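Local coordinates for polymerase nucleotidyl transferase domain-containing protein (Archaeoglobus fulgidus, PDB 1YLQ) that probably transfers nucleotidyl groups, as a small protein built around a nucleotidyltransferase domain of the polymerase type, at residues 40-45 with 71-76. Sequence-based numbering, arbitrary orientation.
Sequences VAIVSD and FHILTK
F71 lies in strand 69-74, an outermost strand of the chain's mixed sheet, which runs parallel to strand 38-43 as the second strand of a beta-alpha-beta unit connected through helix 50-63. Its CD1 sits 3.9 Å from V40 CB, the ring lying alongside V40 and I42 on the face packed against helix 50-63, where F71 touches I60. H72 uses both its N and its O toward strand 38-43, bracketing A41: its N donates to V40 O, and its O receives I42 N at 2.8 Å, nearly along the C=O axis. The imidazole stands on the other face, where NE2 is hydrogen-bonded to E70. I73 returns to the helix-covered face; its CD1 meets CD1 of I42 at 4.0 Å, next to F56. L74 continues the ladder, with N donating almost straight (171°) to I42 O and O accepting S44 N, while its CD1 reaches A41 CB at 4.0 Å on the side packed by W79. T75, at the N-cap position of helix 76-83, caps a backbone N with its side chain, and its CA makes a CA-H...O contact with S44 O (3.4 Å). Finally, K76 N, in the first turn of that helix, donates to the syn lone pair of D45 OD1 at 2.9 Å, the two side chains crossing at about a right angle. Regular parallel pairing thus gives way to a carboxylate holding a helix N-terminus, a setting that would probably stabilise the charged form of D45.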
loop_
_atom_site.group_PDB
_atom_site.type_symbol
_atom_site.label_atom_id
_atom_site.label_comp_id
_atom_site.label_asym_id
_atom_site.label_seq_id
_atom_site.Cartn_x
_atom_site.Cartn_y
_atom_site.Cartn_z
ATOM N N VAL A 40 2.023 -8.944 2.398
ATOM C CA VAL A 40 0.786 -9.499 2.974
ATOM C C VAL A 40 1.033 -10.965 3.269
ATOM O O VAL A 40 1.157 -11.782 2.356
ATOM C CB VAL A 40 -0.375 -9.411 2.001
ATOM C CG1 VAL A 40 -1.699 -9.795 2.713
ATOM C CG2 VAL A 40 -0.536 -7.995 1.438
ATOM N N ALA A 41 1.104 -11.316 4.538
ATOM C CA ALA A 41 1.249 -12.741 4.893
ATOM C C ALA A 41 -0.155 -13.265 5.228
ATOM O O ALA A 41 -0.871 -12.670 6.036
ATOM C CB ALA A 41 2.198 -12.900 6.032
ATOM N N ILE A 42 -0.567 -14.329 4.546
ATOM C CA ILE A 42 -1.842 -14.963 4.793
ATOM C C ILE A 42 -1.546 -16.354 5.355
ATOM O O ILE A 42 -0.934 -17.181 4.691
ATOM C CB ILE A 42 -2.677 -15.002 3.504
ATOM C CG1 ILE A 42 -2.773 -13.563 2.929
ATOM C CG2 ILE A 42 -4.128 -15.697 3.787
ATOM C CD1 ILE A 42 -3.442 -13.459 1.620
ATOM N N VAL A 43 -1.953 -16.601 6.599
ATOM C CA VAL A 43 -1.339 -17.635 7.402
ATOM C C VAL A 43 -2.412 -18.591 7.914
ATOM O O VAL A 43 -3.358 -18.173 8.575
ATOM C CB VAL A 43 -0.615 -17.018 8.632
ATOM C CG1 VAL A 43 -0.028 -18.107 9.526
ATOM C CG2 VAL A 43 0.476 -15.947 8.181
ATOM N N SER A 44 -2.246 -19.885 7.616
ATOM C CA SER A 44 -3.190 -20.904 8.140
ATOM C C SER A 44 -2.515 -22.239 7.974
ATOM O O SER A 44 -1.792 -22.434 6.993
ATOM C CB SER A 44 -4.474 -20.908 7.290
ATOM O OG SER A 44 -5.256 -22.049 7.617
ATOM N N ASP A 45 -2.791 -23.194 8.865
ATOM C CA ASP A 45 -2.240 -24.542 8.635
ATOM C C ASP A 45 -2.990 -25.299 7.537
ATOM O O ASP A 45 -2.563 -26.366 7.092
ATOM C CB ASP A 45 -2.166 -25.352 9.928
ATOM C CG ASP A 45 -0.985 -24.947 10.785
ATOM O OD1 ASP A 45 -0.031 -24.252 10.298
ATOM O OD2 ASP A 45 -0.969 -25.362 11.945
ATOM N N PHE A 71 2.418 -11.181 -1.806
ATOM C CA PHE A 71 1.652 -12.109 -0.976
ATOM C C PHE A 71 2.585 -13.241 -0.540
ATOM O O PHE A 71 3.403 -13.659 -1.350
ATOM C CB PHE A 71 0.472 -12.693 -1.810
ATOM C CG PHE A 71 -0.586 -11.668 -2.130
ATOM C CD1 PHE A 71 -1.530 -11.297 -1.163
ATOM C CD2 PHE A 71 -0.611 -11.053 -3.386
ATOM C CE1 PHE A 71 -2.529 -10.295 -1.441
ATOM C CE2 PHE A 71 -1.592 -10.042 -3.684
ATOM C CZ PHE A 71 -2.545 -9.696 -2.709
ATOM N N HIS A 72 2.438 -13.723 0.697
ATOM C CA HIS A 72 3.207 -14.828 1.248
ATOM C C HIS A 72 2.151 -15.709 1.881
ATOM O O HIS A 72 1.437 -15.275 2.784
ATOM C CB HIS A 72 4.222 -14.320 2.293
ATOM C CG HIS A 72 5.192 -13.333 1.705
ATOM N ND1 HIS A 72 5.023 -11.968 1.787
ATOM C CD2 HIS A 72 6.304 -13.528 0.972
ATOM C CE1 HIS A 72 6.028 -11.364 1.184
ATOM N NE2 HIS A 72 6.795 -12.292 0.644
ATOM N N ILE A 73 2.010 -16.908 1.348
ATOM C CA ILE A 73 0.937 -17.834 1.744
ATOM C C ILE A 73 1.639 -18.820 2.609
ATOM O O ILE A 73 2.503 -19.572 2.133
ATOM C CB ILE A 73 0.350 -18.507 0.472
ATOM C CG1 ILE A 73 -0.056 -17.410 -0.587
ATOM C CG2 ILE A 73 -0.809 -19.484 0.842
ATOM C CD1 ILE A 73 -0.957 -16.173 0.078
ATOM N N LEU A 74 1.329 -18.811 3.908
ATOM C CA LEU A 74 2.187 -19.490 4.868
ATOM C C LEU A 74 1.418 -20.380 5.864
ATOM O O LEU A 74 0.352 -20.011 6.280
ATOM C CB LEU A 74 2.910 -18.413 5.683
ATOM C CG LEU A 74 3.741 -17.410 4.940
ATOM C CD1 LEU A 74 4.302 -16.350 5.940
ATOM C CD2 LEU A 74 4.873 -18.169 4.210
ATOM N N THR A 75 2.028 -21.495 6.285
ATOM C CA THR A 75 1.557 -22.228 7.426
ATOM C C THR A 75 1.945 -21.405 8.684
ATOM O O THR A 75 2.764 -20.462 8.589
ATOM C CB THR A 75 2.254 -23.623 7.509
ATOM O OG1 THR A 75 3.658 -23.425 7.660
ATOM C CG2 THR A 75 2.078 -24.417 6.193
ATOM N N LYS A 76 1.457 -21.834 9.855
ATOM C CA LYS A 76 1.861 -21.177 11.114
ATOM C C LYS A 76 3.383 -21.259 11.398
ATOM O O LYS A 76 3.980 -20.273 11.782
ATOM C CB LYS A 76 1.056 -21.696 12.311
ATOM C CG LYS A 76 -0.401 -21.095 12.294
ATOM C CD LYS A 76 -1.250 -21.672 13.420
ATOM C CE LYS A 76 -2.583 -20.811 13.649
ATOM N NZ LYS A 76 -3.228 -21.339 14.945
#